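Long-range contacts in enoyl-CoA hydratase (Mycobacterium tuberculosis, PDB 5KJP), which probably catalyses the reversible addition of water to the double bond of enoyl-CoA thioesters in fatty acid metabolism, as enoyl-CoA hydratases of the crotonase superfamily do: residues 26-31 with 63-68; 52-57 with 101-106; 107-112 with 131-136; 120-125 with 152-157; 125-130 with 182-187. All coordinates share one frame; numbering follows the deposited sequence.

Contacts 1 and 5 lie in the same six-stranded sheet, their centres about 15 Å apart: contact 1 pairs strands 25-30 and 62-67, and contact 5 adds the outer strand 186-188 to 126-130. Strand 105-109 runs between these pairs. Contact 2 anchors the approach to it against helix 41-56, and contact 3, its centre about 22 Å from that of contact 2, takes the chain from the strand's far end to the small sheet holding strand 134-136. Contact 4 sets helix 116-123 against helix 150-157. Contacts 1 and 2 interlock along the chain, as do contacts 3, 4 and 5, so one crotonase domain is tied together repeatedly; contacts 2, 4 and 5 also touch a second subunit.

Contact 1: 26-31 with 63-68; sequences LIITIN and AILTGG
Peptide planes are the flat groups that meet between Leu26, Ile28 and Ile30 on one side and Ile64, Thr66 and Gly68 on the other, and they meet through N-H groups pointing at carbonyl oxygens. Ile64 N approaches Leu26 O at 2.8 Å with a tilt of 19° from the carbonyl plane, whereas Ile30 N lies in the carbonyl plane of Thr66 O. Ile28 N comes nearly along the C=O axis to Ile64 O, 2.7 Å away. Thr66 N to Ile28 O and Gly68 N to Ile30 O complete five bonds in an unbroken parallel ladder.

On the face formed by Leu26, Ile28, Ile30, Ala63 and Leu65, the terminal methyl Ile28 CD1 lies 4.0 Å from Ala63 CB. Leu65 CD1 fits between two isoleucines, 4.0 Å from Ile28 CG2 and 4.1 Å from Ile30 CG1. Helix 41-56 packs on this face through Leu47, Ala50 and Leu54. On the other face Thr29 and Thr66 lie side by side, with Thr66 CG2 3.5 Å from Thr29 OG1. Thr66 OG1 is anti to its backbone N (chi1 -161°), which leaves the methyl facing Thr29 and the hydroxyl bonded to Ala108 O on the next strand. Parallel strands 25-30 and 62-67, joined through helix 41-56, form a classical beta-alpha-beta crossover of the crotonase fold.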
# COMPACT_ATOMS: atom_id res chain seq x y z
N LEU A 26 -19.31 10.33 19.88
CA LEU A 26 -18.97 9.78 21.18
C LEU A 26 -17.48 9.99 21.46
O LEU A 26 -16.63 9.45 20.76
CB LEU A 26 -19.31 8.29 21.25
CG LEU A 26 -19.33 7.74 22.68
CD1 LEU A 26 -20.52 8.33 23.45
CD2 LEU A 26 -19.33 6.21 22.73
N ILE A 27 -17.17 10.79 22.48
CA ILE A 27 -15.77 11.01 22.85
C ILE A 27 -15.37 10.09 24.00
O ILE A 27 -15.93 10.16 25.10
CB ILE A 27 -15.51 12.47 23.24
CG1 ILE A 27 -15.99 13.40 22.12
CG2 ILE A 27 -14.03 12.68 23.55
CD1 ILE A 27 -15.85 14.86 22.46
N ILE A 28 -14.39 9.23 23.73
CA ILE A 28 -13.94 8.21 24.66
C ILE A 28 -12.53 8.55 25.13
O ILE A 28 -11.61 8.68 24.32
CB ILE A 28 -13.92 6.81 24.00
CG1 ILE A 28 -15.27 6.53 23.30
CG2 ILE A 28 -13.58 5.73 25.02
CD1 ILE A 28 -15.19 5.46 22.23
N THR A 29 -12.37 8.71 26.44
CA THR A 29 -11.09 9.13 26.99
C THR A 29 -10.54 8.12 27.98
O THR A 29 -11.15 7.86 29.02
CB THR A 29 -11.22 10.50 27.69
OG1 THR A 29 -11.73 11.45 26.75
CG2 THR A 29 -9.87 10.97 28.21
N ILE A 30 -9.38 7.54 27.66
CA ILE A 30 -8.71 6.69 28.63
C ILE A 30 -8.22 7.59 29.77
O ILE A 30 -7.57 8.61 29.53
CB ILE A 30 -7.54 5.90 28.02
CG1 ILE A 30 -8.02 5.06 26.83
CG2 ILE A 30 -6.90 5.01 29.09
CD1 ILE A 30 -6.88 4.50 25.97
N ASN A 31 -8.56 7.20 30.99
CA ASN A 31 -8.40 8.06 32.15
C ASN A 31 -7.53 7.40 33.22
O ASN A 31 -7.98 7.16 34.34
CB ASN A 31 -9.77 8.43 32.72
CG ASN A 31 -9.70 9.47 33.83
OD1 ASN A 31 -8.82 10.34 33.83
ND2 ASN A 31 -10.61 9.37 34.80
N ALA A 63 -17.19 7.89 16.67
CA ALA A 63 -16.51 7.99 17.96
C ALA A 63 -15.08 8.52 17.81
O ALA A 63 -14.45 8.35 16.76
CB ALA A 63 -16.49 6.65 18.65
N ILE A 64 -14.60 9.16 18.86
CA ILE A 64 -13.21 9.57 18.95
C ILE A 64 -12.59 8.94 20.19
O ILE A 64 -13.16 9.03 21.29
CB ILE A 64 -13.05 11.10 19.03
CG1 ILE A 64 -13.68 11.77 17.80
CG2 ILE A 64 -11.57 11.48 19.18
CD1 ILE A 64 -13.76 13.29 17.93
N LEU A 65 -11.45 8.30 20.01
CA LEU A 65 -10.71 7.72 21.13
C LEU A 65 -9.47 8.55 21.42
O LEU A 65 -8.68 8.85 20.53
CB LEU A 65 -10.31 6.27 20.84
CG LEU A 65 -9.35 5.64 21.85
CD1 LEU A 65 -10.00 5.51 23.23
CD2 LEU A 65 -8.87 4.28 21.35
N THR A 66 -9.29 8.93 22.68
CA THR A 66 -8.14 9.73 23.06
C THR A 66 -7.66 9.33 24.46
O THR A 66 -8.37 8.65 25.19
CB THR A 66 -8.48 11.24 22.99
OG1 THR A 66 -7.28 12.01 22.92
CG2 THR A 66 -9.34 11.69 24.18
N GLY A 67 -6.44 9.72 24.81
CA GLY A 67 -5.93 9.46 26.14
C GLY A 67 -5.89 10.75 26.93
O GLY A 67 -5.37 11.76 26.46
N GLY A 68 -6.44 10.72 28.14
CA GLY A 68 -6.50 11.91 28.97
C GLY A 68 -5.12 12.37 29.40
O GLY A 68 -4.22 11.55 29.61

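Contact 2: 52-57 with 101-106; sequences DQLDGD and PTKPLI
Pro101 starts the contact with its ring carbon CB resting on the methyl Leu54 CD2, 3.9 Å away, beside the carboxylate of Asp55. At Thr102 the backbone takes over: Thr102 N points almost straight at Asp55 OD2 (2.7 Å, N-H...O angle 174°). Lys103 N then donates to the other oxygen, Asp55 OD1, at 3.0 Å. Both oxygens are met on their syn sides, with the donors 22° and 24° out of the carboxylate plane, so one carboxylate grips two consecutive N-H groups and its rotation is restrained from both ends.

The Lys103 side chain, extended beyond CG, slides past Leu54 in the opposite direction, its CD 3.9 Å from Leu54 CD1. Its ammonium reaches the end of helix 41-56, where Lys103 NZ donates to Leu54 O (2.8 Å) in the carbonyl plane; Leu60 O is a second acceptor. A positive group among the last carbonyls of a helix is expected to be electrostatically favourable. Next, Pro104 O lies only loosely near Leu54 CD2, 4.2 Å away, and the proline packs on Leu168 of a second subunit. Leu105 begins the strand, its N bonded to Asp125 OD2. The result is a helix C-terminal end fastened, by an acidic side chain and a lysine, to the loop that feeds parallel strand 105-109 of the crotonase fold.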
# COMPACT_ATOMS: atom_id res chain seq x y z
N ASP A 52 -19.52 -0.72 22.07
CA ASP A 52 -20.88 -1.26 22.07
C ASP A 52 -21.89 -0.13 22.08
O ASP A 52 -22.91 -0.18 21.39
CB ASP A 52 -21.13 -2.19 23.28
CG ASP A 52 -20.33 -3.47 23.21
OD1 ASP A 52 -19.79 -3.79 22.13
OD2 ASP A 52 -20.25 -4.17 24.24
N GLN A 53 -21.61 0.89 22.88
CA GLN A 53 -22.49 2.04 22.97
C GLN A 53 -22.58 2.77 21.64
O GLN A 53 -23.68 3.11 21.17
CB GLN A 53 -22.02 3.00 24.06
CG GLN A 53 -22.90 4.23 24.22
CD GLN A 53 -22.38 5.17 25.30
OE1 GLN A 53 -21.46 4.84 26.04
NE2 GLN A 53 -22.97 6.36 25.38
N LEU A 54 -21.42 3.03 21.04
CA LEU A 54 -21.33 3.66 19.73
C LEU A 54 -22.20 2.94 18.71
O LEU A 54 -23.06 3.55 18.07
CB LEU A 54 -19.88 3.68 19.23
CG LEU A 54 -19.69 4.05 17.76
CD1 LEU A 54 -20.09 5.51 17.49
CD2 LEU A 54 -18.25 3.77 17.31
N ASP A 55 -21.99 1.64 18.56
CA ASP A 55 -22.64 0.89 17.49
C ASP A 55 -24.12 0.65 17.78
O ASP A 55 -24.93 0.52 16.86
CB ASP A 55 -21.92 -0.44 17.24
CG ASP A 55 -20.66 -0.27 16.40
OD1 ASP A 55 -20.47 0.81 15.79
OD2 ASP A 55 -19.84 -1.22 16.34
N GLY A 56 -24.48 0.62 19.06
CA GLY A 56 -25.85 0.32 19.45
C GLY A 56 -26.79 1.50 19.51
O GLY A 56 -28.01 1.33 19.53
N ASP A 57 -26.24 2.71 19.53
CA ASP A 57 -27.06 3.91 19.72
C ASP A 57 -27.30 4.61 18.39
O ASP A 57 -26.36 5.10 17.76
CB ASP A 57 -26.38 4.85 20.72
CG ASP A 57 -27.25 6.05 21.11
OD1 ASP A 57 -28.23 6.36 20.41
OD2 ASP A 57 -26.92 6.69 22.13
N PRO A 101 -15.14 -1.38 15.77
CA PRO A 101 -16.55 -0.98 15.66
C PRO A 101 -17.03 -0.93 14.22
O PRO A 101 -16.23 -0.86 13.28
CB PRO A 101 -16.57 0.42 16.29
CG PRO A 101 -15.18 0.94 16.06
CD PRO A 101 -14.28 -0.26 16.20
N THR A 102 -18.35 -0.96 14.05
CA THR A 102 -18.98 -0.80 12.75
C THR A 102 -18.94 0.66 12.29
O THR A 102 -18.59 0.96 11.14
CB THR A 102 -20.42 -1.29 12.79
OG1 THR A 102 -20.42 -2.69 13.11
CG2 THR A 102 -21.13 -1.06 11.46
N LYS A 103 -19.28 1.56 13.19
CA LYS A 103 -19.27 2.99 12.89
C LYS A 103 -17.83 3.53 12.89
O LYS A 103 -16.94 2.89 13.45
CB LYS A 103 -20.15 3.74 13.89
CG LYS A 103 -21.63 3.39 13.74
CD LYS A 103 -22.49 4.06 14.81
CE LYS A 103 -23.93 3.58 14.71
NZ LYS A 103 -24.74 4.00 15.89
N PRO A 104 -17.59 4.68 12.24
CA PRO A 104 -16.22 5.20 12.17
C PRO A 104 -15.64 5.57 13.54
O PRO A 104 -16.33 6.08 14.43
CB PRO A 104 -16.35 6.45 11.28
CG PRO A 104 -17.60 6.24 10.51
CD PRO A 104 -18.52 5.50 11.44
N LEU A 105 -14.35 5.28 13.69
CA LEU A 105 -13.61 5.59 14.90
C LEU A 105 -12.36 6.37 14.54
O LEU A 105 -11.57 5.95 13.70
CB LEU A 105 -13.25 4.31 15.65
CG LEU A 105 -12.35 4.47 16.87
CD1 LEU A 105 -13.04 5.29 17.97
CD2 LEU A 105 -11.94 3.09 17.39
N ILE A 106 -12.19 7.51 15.20
CA ILE A 106 -11.00 8.34 15.03
C ILE A 106 -10.16 8.28 16.29
O ILE A 106 -10.68 8.47 17.39
CB ILE A 106 -11.38 9.81 14.74
CG1 ILE A 106 -12.26 9.91 13.49
CG2 ILE A 106 -10.13 10.68 14.63
CD1 ILE A 106 -13.12 11.17 13.45

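Contact 3: 107-112 with 131-136; sequences AAVEGY and RDSAFG
Gly111 and Ala134 make the backbone link: Ala134 N donates to Gly111 O at 2.9 Å, with an N-H...O angle of 152° and the donor tilted 24° from the carbonyl plane. Tyr112 and Ala134 are thereby paired as neighbours in parallel strands 112-114 and 134-136, part of the small three-stranded sheet. Gly111 has positive phi (58°), and the chain bends there between the end of strand 105-109 and this second sheet.

Apolar contacts flank the bond. Val109 and Phe135 reach for each other tip to tip, the methyl Val109 CG2 meeting ring atom Phe135 CE2 at 4.0 Å. The other methyl, Val109 CG1, anti to the backbone N, lies 3.9 Å from Ser133 CB. On the far side of the backbone link, Ala134 CB rests near Tyr112 CE1 at 4.1 Å.

The polar contacts run through one water. It donates to Glu110 OE1 and to Asp132 OD1, 2.7 Å from each, and accepts from Gly111 N at 3.0 Å. Glu110 has further partners in the backbone N atoms of Gly191 and Ala193, and Ser133 OG is bonded to Ala130 O within its own turn.

Glu110 OE1 and Asp132 OD1 stand 4.5 Å apart, close for two acidic groups. With both water hydrogens directed at the carboxylates and its oxygen accepting a backbone N-H, the water probably eases their mutual repulsion and ties both acidic side chains to the Gly111 N-H, alongside the direct bond from Ala134 N to Gly111 O.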
# COMPACT_ATOMS: atom_id res chain seq x y z
N ALA A 107 -8.86 8.02 16.15
CA ALA A 107 -7.96 8.13 17.30
C ALA A 107 -7.33 9.52 17.34
O ALA A 107 -6.74 9.97 16.35
CB ALA A 107 -6.89 7.04 17.25
N ALA A 108 -7.46 10.21 18.48
CA ALA A 108 -6.84 11.52 18.67
C ALA A 108 -5.62 11.38 19.56
O ALA A 108 -5.74 11.23 20.79
CB ALA A 108 -7.84 12.52 19.26
N VAL A 109 -4.44 11.45 18.95
CA VAL A 109 -3.20 11.07 19.62
C VAL A 109 -2.37 12.27 20.07
O VAL A 109 -2.04 13.14 19.26
CB VAL A 109 -2.34 10.17 18.71
CG1 VAL A 109 -0.99 9.84 19.38
CG2 VAL A 109 -3.10 8.89 18.34
N GLU A 110 -2.08 12.30 21.36
CA GLU A 110 -1.09 13.20 21.96
C GLU A 110 0.00 12.33 22.58
O GLU A 110 -0.25 11.17 22.94
CB GLU A 110 -1.71 14.10 23.04
CG GLU A 110 -2.90 14.96 22.60
CD GLU A 110 -2.49 16.29 21.98
OE1 GLU A 110 -1.29 16.63 22.00
OE2 GLU A 110 -3.39 17.00 21.48
N GLY A 111 1.20 12.88 22.72
CA GLY A 111 2.28 12.21 23.42
C GLY A 111 2.61 10.86 22.80
O GLY A 111 2.72 10.75 21.59
N TYR A 112 2.73 9.83 23.63
CA TYR A 112 3.09 8.51 23.11
C TYR A 112 1.90 7.59 22.91
O TYR A 112 1.05 7.45 23.80
CB TYR A 112 4.10 7.83 24.04
CG TYR A 112 5.49 8.40 23.96
CD1 TYR A 112 6.34 8.05 22.92
CD2 TYR A 112 5.96 9.28 24.92
CE1 TYR A 112 7.62 8.56 22.84
CE2 TYR A 112 7.24 9.80 24.84
CZ TYR A 112 8.06 9.44 23.80
OH TYR A 112 9.34 9.95 23.71
N ARG A 131 1.70 17.11 16.47
CA ARG A 131 2.97 17.13 15.75
C ARG A 131 4.12 16.61 16.60
O ARG A 131 5.16 16.23 16.07
CB ARG A 131 3.28 18.55 15.26
CG ARG A 131 2.36 19.01 14.14
CD ARG A 131 2.73 20.38 13.60
NE ARG A 131 1.87 20.75 12.48
CZ ARG A 131 2.12 20.42 11.22
NH1 ARG A 131 3.22 19.74 10.91
NH2 ARG A 131 1.28 20.79 10.26
N ASP A 132 3.95 16.60 17.92
CA ASP A 132 5.01 16.13 18.81
C ASP A 132 4.70 14.76 19.40
O ASP A 132 5.33 14.33 20.36
CB ASP A 132 5.26 17.14 19.93
CG ASP A 132 4.05 17.37 20.80
OD1 ASP A 132 2.93 16.99 20.38
OD2 ASP A 132 4.21 17.94 21.90
N SER A 133 3.72 14.07 18.82
CA SER A 133 3.39 12.73 19.30
C SER A 133 4.26 11.68 18.59
O SER A 133 4.99 12.00 17.64
CB SER A 133 1.90 12.42 19.11
OG SER A 133 1.53 12.37 17.74
N ALA A 134 4.20 10.44 19.06
CA ALA A 134 4.98 9.37 18.44
C ALA A 134 4.29 8.02 18.59
O ALA A 134 3.56 7.78 19.57
CB ALA A 134 6.37 9.31 19.04
N PHE A 135 4.54 7.16 17.62
CA PHE A 135 4.02 5.80 17.58
C PHE A 135 5.17 4.81 17.69
O PHE A 135 6.33 5.21 17.66
CB PHE A 135 3.23 5.55 16.29
CG PHE A 135 2.09 6.51 16.10
CD1 PHE A 135 2.30 7.78 15.58
CD2 PHE A 135 0.80 6.14 16.46
CE1 PHE A 135 1.25 8.67 15.43
CE2 PHE A 135 -0.25 7.03 16.31
CZ PHE A 135 -0.03 8.30 15.79
N GLY A 136 4.86 3.53 17.81
CA GLY A 136 5.90 2.52 17.82
C GLY A 136 5.38 1.19 18.32
O GLY A 136 4.37 1.12 19.05
O HOH W 1 1.28 15.78 22.18

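Contact 4: 120-125 with 152-157; sequences LALAAD and LRLPER
Leu122 and Arg153 bring the ends of helices 116-123 and 150-157 together with their CA atoms 6.5 Å apart, the second kinked where Pro155 has no N-H and Glu156 N bonds three residues back, to Arg153 O. Leu122 CD1 lies 4.1 Å from Leu154 CB, and Leu122 CD2 sits over the centre of one face of the Arg157 guanidinium. Across the opposite face, offset toward its rim, is Asp125 O, a buried oxygen with no partner in the model. Arg157, bent at chi2 (-84°) and chi3 (-99°), slips its flat end in among the carbonyls ending and just following helix 116-123. In the crotonase fold these helices lie near subunit contacts: Arg153 packs on Phe231 of a third subunit and Arg157 on Tyr160 of a second. Arg157 NH1 donates to Leu122 O at 2.8 Å, from 19° outside the carbonyl plane. NH2 of Arg157 makes weak bonds to Ala121 O (3.3 Å) and Ala124 O (3.2 Å). Arg157 is modelled in two conformers, so this grip describes one of them. Arg153 runs extended past Leu122, its CD 3.6 Å from Leu122 O; Ala123 CA lies over one face of its guanidinium, and its NH1 bonds to Thr97 O.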
# COMPACT_ATOMS: atom_id res chain seq x y z
N LEU A 120 -4.13 0.11 19.40
CA LEU A 120 -5.45 0.76 19.50
C LEU A 120 -5.67 1.75 18.35
O LEU A 120 -6.74 1.77 17.74
CB LEU A 120 -5.61 1.50 20.83
CG LEU A 120 -5.56 0.70 22.13
CD1 LEU A 120 -5.86 1.62 23.31
CD2 LEU A 120 -6.54 -0.47 22.07
N ALA A 121 -4.66 2.57 18.06
CA ALA A 121 -4.77 3.55 16.99
C ALA A 121 -4.99 2.86 15.64
O ALA A 121 -5.78 3.33 14.82
CB ALA A 121 -3.52 4.44 16.94
N LEU A 122 -4.30 1.74 15.41
CA LEU A 122 -4.44 0.99 14.17
C LEU A 122 -5.81 0.34 14.02
O LEU A 122 -6.27 0.10 12.90
CB LEU A 122 -3.35 -0.09 14.07
CG LEU A 122 -1.96 0.45 13.78
CD1 LEU A 122 -0.91 -0.63 13.97
CD2 LEU A 122 -1.91 0.99 12.35
N ALA A 123 -6.45 0.06 15.14
CA ALA A 123 -7.79 -0.53 15.11
C ALA A 123 -8.85 0.54 14.81
O ALA A 123 -9.98 0.20 14.44
CB ALA A 123 -8.10 -1.23 16.42
N ALA A 124 -8.49 1.80 14.97
CA ALA A 124 -9.35 2.91 14.55
C ALA A 124 -9.24 3.07 13.03
O ALA A 124 -8.38 2.46 12.40
CB ALA A 124 -8.96 4.21 15.26
N ASP A 125 -10.11 3.89 12.45
CA ASP A 125 -10.15 4.07 11.00
C ASP A 125 -9.28 5.23 10.56
O ASP A 125 -8.72 5.22 9.46
CB ASP A 125 -11.58 4.30 10.54
CG ASP A 125 -12.50 3.19 10.98
OD1 ASP A 125 -12.22 2.03 10.62
OD2 ASP A 125 -13.47 3.49 11.70
N LEU A 152 -0.40 -7.03 11.80
CA LEU A 152 -1.41 -7.32 10.78
C LEU A 152 -1.90 -6.06 10.08
O LEU A 152 -2.34 -6.11 8.94
CB LEU A 152 -2.60 -8.06 11.40
CG LEU A 152 -2.27 -9.38 12.10
CD1 LEU A 152 -3.53 -9.97 12.73
CD2 LEU A 152 -1.63 -10.37 11.13
N ARG A 153 -1.82 -4.92 10.77
CA ARG A 153 -2.39 -3.69 10.22
C ARG A 153 -1.36 -2.65 9.79
O ARG A 153 -1.57 -1.97 8.78
CB ARG A 153 -3.35 -3.07 11.24
CG ARG A 153 -4.61 -3.91 11.44
CD ARG A 153 -5.48 -3.41 12.58
NE ARG A 153 -6.72 -4.19 12.64
CZ ARG A 153 -7.23 -4.71 13.75
NH1 ARG A 153 -6.63 -4.53 14.92
NH2 ARG A 153 -8.36 -5.42 13.69
N LEU A 154 -0.25 -2.51 10.52
CA LEU A 154 0.74 -1.50 10.16
C LEU A 154 1.25 -1.63 8.71
O LEU A 154 1.33 -0.62 8.02
CB LEU A 154 1.93 -1.52 11.13
CG LEU A 154 2.85 -0.31 11.01
CD1 LEU A 154 2.09 1.00 11.22
CD2 LEU A 154 4.00 -0.43 12.02
N PRO A 155 1.58 -2.86 8.25
CA PRO A 155 2.03 -2.96 6.85
C PRO A 155 0.95 -2.61 5.83
O PRO A 155 1.25 -2.47 4.65
CB PRO A 155 2.45 -4.43 6.71
CG PRO A 155 2.68 -4.91 8.12
CD PRO A 155 1.64 -4.17 8.92
N GLU A 156 -0.29 -2.49 6.28
CA GLU A 156 -1.37 -2.12 5.38
C GLU A 156 -1.66 -0.63 5.43
O GLU A 156 -2.40 -0.11 4.59
CB GLU A 156 -2.64 -2.89 5.72
CG GLU A 156 -2.52 -4.39 5.60
CD GLU A 156 -3.78 -5.11 6.04
OE1 GLU A 156 -4.68 -4.44 6.60
OE2 GLU A 156 -3.88 -6.34 5.82
N ARG A 157 -1.08 0.07 6.40
CA ARG A 157 -1.34 1.49 6.59
C ARG A 157 -0.19 2.36 6.08
O ARG A 157 -0.40 3.49 5.65
CB ARG A 157 -1.60 1.79 8.07
CG ARG A 157 -2.94 1.26 8.59
CD ARG A 157 -4.10 2.21 8.29
NE ARG A 157 -4.46 3.04 9.44
CZ ARG A 157 -5.18 2.62 10.48
NH1 ARG A 157 -5.61 1.36 10.52
NH2 ARG A 157 -5.47 3.44 11.49

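Contact 5: 125-130 with 182-187; sequences DLIVAA and GLVNVL
The outer parallel pairing of the six-stranded sheet sets Val128 beside Val186 and Ala129 beside Leu187, with Asn185 fastening the approach to strand 186-188. Ala129 N donates to Val186 O at 2.9 Å (N-H...O angle 164°), a regular rung. One step earlier the pattern changes: Ile127 O receives Asn185 N at 2.8 Å and, more weakly, Val186 N at 3.4 Å. The Asn185 side chain folds back so that Asn185 OD1 accepts from Ile127 N at 2.9 Å, standing in for a backbone carbonyl. Its CG lies anti to the carbonyl carbon (chi1 -64°), which carries the amide alongside Ile127 and across Leu126, whose CD2 is 3.6 Å from Asn185 ND2. The ND2 group is bonded to Glu165 OE1 and Ala161 O of a second subunit, so a single amide serves both sheet and trimer.

Apolar side chains fill both faces. Val128 CG2 meets Val186 CB at 3.9 Å, the two valines pointing the same way, with helix 193-205 packed on Val128. Towards the other face Val184 CG2 touches Ala129 CB at 3.8 Å, and Ile127 CD1 meets Leu183 CD1 at 3.7 Å. Leu183 follows Gly182, whose positive phi closes helix 175-180 in a Schellman motif. A helix exit, a short loop and a parallel outermost strand in succession thus finish the main sheet of the crotonase fold.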
# COMPACT_ATOMS: atom_id res chain seq x y z
N ASP A 125 -10.11 3.89 12.45
CA ASP A 125 -10.15 4.07 11.00
C ASP A 125 -9.28 5.23 10.56
O ASP A 125 -8.72 5.22 9.46
CB ASP A 125 -11.58 4.30 10.54
CG ASP A 125 -12.50 3.19 10.98
OD1 ASP A 125 -12.22 2.03 10.62
OD2 ASP A 125 -13.47 3.49 11.70
N LEU A 126 -9.20 6.23 11.42
CA LEU A 126 -8.54 7.48 11.10
C LEU A 126 -7.73 7.91 12.30
O LEU A 126 -8.11 7.63 13.45
CB LEU A 126 -9.57 8.56 10.74
CG LEU A 126 -10.55 8.23 9.61
CD1 LEU A 126 -11.64 9.26 9.52
CD2 LEU A 126 -9.79 8.14 8.29
N ILE A 127 -6.61 8.57 12.05
CA ILE A 127 -5.77 9.06 13.13
C ILE A 127 -5.47 10.55 12.99
O ILE A 127 -4.99 11.01 11.95
CB ILE A 127 -4.43 8.28 13.20
CG1 ILE A 127 -4.69 6.79 13.45
CG2 ILE A 127 -3.53 8.87 14.30
CD1 ILE A 127 -3.43 5.91 13.36
N VAL A 128 -5.79 11.29 14.04
CA VAL A 128 -5.36 12.67 14.18
C VAL A 128 -4.28 12.69 15.24
O VAL A 128 -4.48 12.17 16.35
CB VAL A 128 -6.52 13.59 14.58
CG1 VAL A 128 -6.02 15.02 14.80
CG2 VAL A 128 -7.62 13.54 13.52
N ALA A 129 -3.12 13.24 14.93
CA ALA A 129 -2.02 13.20 15.89
C ALA A 129 -1.34 14.56 16.05
O ALA A 129 -1.13 15.29 15.07
CB ALA A 129 -0.99 12.14 15.47
N ALA A 130 -0.99 14.88 17.29
CA ALA A 130 -0.21 16.08 17.57
C ALA A 130 1.15 15.98 16.89
O ALA A 130 1.70 14.89 16.75
CB ALA A 130 -0.04 16.27 19.07
N GLY A 182 1.36 8.27 5.59
CA GLY A 182 -0.07 8.04 5.42
C GLY A 182 -0.79 7.39 6.59
O GLY A 182 -1.99 7.10 6.49
N LEU A 183 -0.08 7.16 7.69
CA LEU A 183 -0.69 6.59 8.89
C LEU A 183 -1.55 7.64 9.61
O LEU A 183 -2.63 7.34 10.13
CB LEU A 183 0.38 6.06 9.84
CG LEU A 183 -0.10 5.56 11.21
CD1 LEU A 183 -0.99 4.33 11.05
CD2 LEU A 183 1.08 5.29 12.14
N VAL A 184 -1.04 8.87 9.65
CA VAL A 184 -1.74 9.96 10.30
C VAL A 184 -2.48 10.80 9.26
O VAL A 184 -1.87 11.30 8.31
CB VAL A 184 -0.76 10.86 11.10
CG1 VAL A 184 -1.44 12.16 11.51
CG2 VAL A 184 -0.22 10.11 12.34
N ASN A 185 -3.79 10.93 9.43
CA ASN A 185 -4.61 11.72 8.53
C ASN A 185 -4.40 13.22 8.69
O ASN A 185 -4.28 13.96 7.71
CB ASN A 185 -6.09 11.39 8.75
CG ASN A 185 -6.41 9.96 8.42
OD1 ASN A 185 -6.28 9.06 9.26
ND2 ASN A 185 -6.81 9.72 7.18
N VAL A 186 -4.38 13.66 9.94
CA VAL A 186 -4.32 15.08 10.27
C VAL A 186 -3.25 15.32 11.33
O VAL A 186 -3.27 14.70 12.39
CB VAL A 186 -5.69 15.60 10.79
CG1 VAL A 186 -5.58 17.05 11.27
CG2 VAL A 186 -6.77 15.44 9.71
N LEU A 187 -2.31 16.21 11.03
CA LEU A 187 -1.35 16.67 12.03
C LEU A 187 -1.91 17.88 12.74
O LEU A 187 -2.35 18.83 12.09
CB LEU A 187 -0.01 17.02 11.39
CG LEU A 187 0.94 15.89 11.04
CD1 LEU A 187 2.10 16.46 10.23
CD2 LEU A 187 1.44 15.22 12.33